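Local coordinates for protein 7beta-hydroxysteroid dehydrogenase (Collinsella aerofaciens, PDB 5FYD) that reduces the 7-oxo group of 7-oxolithocholate with NADPH to give ursodeoxycholate, as an SDR-family 7beta-hydroxysteroid dehydrogenase, at residues 51-54 with 59-62. Numbering follows the deposited sequence.
Sequences EIRE and ETKV
Arg53 bends at chi3 (-61°), and this turn brings its guanidinium to the hydroxyl of Thr60. Thr60 holds OG1 between its backbone N and carbonyl carbon (chi1 62°), which presents OG1 to Arg53 NH1 and CG2 to Ile52 and the aliphatic part of Arg53. NH1 of Arg53 donates a hydrogen bond to OG1 of Thr60 over 2.8 Å. The oxygen lies at the guanidinium edge, almost in its plane, and the N-H...O angle is 151°. The two side chains cross at about a right angle, with CG of Arg53 3.7 Å from CG2 of Thr60. CG2 of Thr60 also lies 3.7 Å from CG2 of buried Ile52. Ile52 packs further against Cys25, Glu26 and Ala29 of helix 19-30. The contact ties the end of helix 42-56 to strand 60-64, an edge strand of the parallel sheet within this chain, in a Rossmann-type beta-alpha-beta unit. Thr60 also touches Ala49, one helical turn before Arg53. An alanine at Thr60 removes both branches, and would probably free the Arg53 guanidinium to turn and open a gap beside Ile52. Thr60 thus works two ways: its methyl extends the apolar packing between helix and strand, while its hydroxyl gives the exposed arginine a neutral acceptor.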
loop_
_atom_site.group_PDB
_atom_site.type_symbol
_atom_site.label_atom_id
_atom_site.label_comp_id
_atom_site.label_asym_id
_atom_site.label_seq_id
_atom_site.Cartn_x
_atom_site.Cartn_y
_atom_site.Cartn_z
ATOM N N GLU A 51 -10.417 -15.097 17.395
ATOM C CA GLU A 51 -9.820 -14.124 18.326
ATOM C C GLU A 51 -10.885 -13.329 19.084
ATOM O O GLU A 51 -10.777 -13.118 20.308
ATOM C CB GLU A 51 -8.864 -13.187 17.580
ATOM C CG GLU A 51 -7.645 -13.938 17.070
ATOM C CD GLU A 51 -6.651 -13.078 16.310
ATOM O OE1 GLU A 51 -7.046 -12.032 15.738
ATOM O OE2 GLU A 51 -5.464 -13.487 16.277
ATOM N N ILE A 52 -11.929 -12.928 18.368
ATOM C CA ILE A 52 -13.034 -12.184 18.965
ATOM C C ILE A 52 -13.749 -13.065 19.992
ATOM O O ILE A 52 -14.048 -12.610 21.097
ATOM C CB ILE A 52 -14.012 -11.651 17.890
ATOM C CG1 ILE A 52 -13.384 -10.493 17.073
ATOM C CG2 ILE A 52 -15.355 -11.230 18.491
ATOM C CD1 ILE A 52 -13.319 -9.150 17.739
ATOM N N ARG A 53 -14.066 -14.299 19.614
ATOM C CA ARG A 53 -14.721 -15.212 20.549
ATOM C C ARG A 53 -13.878 -15.402 21.818
ATOM O O ARG A 53 -14.399 -15.310 22.937
ATOM C CB ARG A 53 -14.980 -16.571 19.887
ATOM C CG ARG A 53 -16.080 -16.549 18.830
ATOM C CD ARG A 53 -16.575 -17.949 18.511
ATOM N NE ARG A 53 -15.522 -18.810 17.989
ATOM C CZ ARG A 53 -15.050 -18.808 16.736
ATOM N NH1 ARG A 53 -15.499 -17.956 15.820
ATOM N NH2 ARG A 53 -14.092 -19.668 16.395
ATOM N N GLU A 54 -12.589 -15.647 21.638
ATOM C CA GLU A 54 -11.684 -15.950 22.761
ATOM C C GLU A 54 -11.429 -14.730 23.668
ATOM O O GLU A 54 -11.353 -14.861 24.888
ATOM C CB GLU A 54 -10.357 -16.520 22.237
ATOM C CG GLU A 54 -9.681 -17.468 23.198
ATOM C CD GLU A 54 -10.473 -18.765 23.359
ATOM O OE1 GLU A 54 -10.690 -19.516 22.369
ATOM O OE2 GLU A 54 -10.917 -19.012 24.490
ATOM N N GLU A 59 -20.661 -14.160 20.404
ATOM C CA GLU A 59 -20.858 -15.041 19.248
ATOM C C GLU A 59 -20.367 -14.338 17.992
ATOM O O GLU A 59 -20.395 -13.101 17.911
ATOM C CB GLU A 59 -22.323 -15.398 19.073
ATOM C CG GLU A 59 -22.908 -16.224 20.213
ATOM C CD GLU A 59 -24.381 -16.433 20.048
ATOM O OE1 GLU A 59 -25.156 -15.574 20.493
ATOM O OE2 GLU A 59 -24.774 -17.416 19.386
ATOM N N THR A 60 -19.948 -15.131 17.009
ATOM C CA THR A 60 -19.521 -14.593 15.732
ATOM C C THR A 60 -20.199 -15.328 14.580
ATOM O O THR A 60 -20.669 -16.451 14.740
ATOM C CB THR A 60 -17.989 -14.662 15.544
ATOM O OG1 THR A 60 -17.551 -16.033 15.573
ATOM C CG2 THR A 60 -17.276 -13.816 16.609
ATOM N N LYS A 61 -20.318 -14.647 13.448
ATOM C CA LYS A 61 -20.731 -15.256 12.197
ATOM C C LYS A 61 -19.861 -14.678 11.109
ATOM O O LYS A 61 -19.729 -13.460 11.012
ATOM C CB LYS A 61 -22.188 -14.915 11.924
ATOM C CG LYS A 61 -22.839 -15.750 10.837
ATOM C CD LYS A 61 -24.325 -15.429 10.735
ATOM C CE LYS A 61 -25.144 -15.864 11.947
ATOM N NZ LYS A 61 -25.639 -17.265 11.800
ATOM N N VAL A 62 -19.258 -15.542 10.309
ATOM C CA VAL A 62 -18.350 -15.114 9.244
ATOM C C VAL A 62 -19.092 -15.266 7.939
ATOM O O VAL A 62 -19.664 -16.337 7.684
ATOM C CB VAL A 62 -17.083 -15.987 9.230
ATOM C CG1 VAL A 62 -16.295 -15.801 7.931
ATOM C CG2 VAL A 62 -16.227 -15.657 10.446
#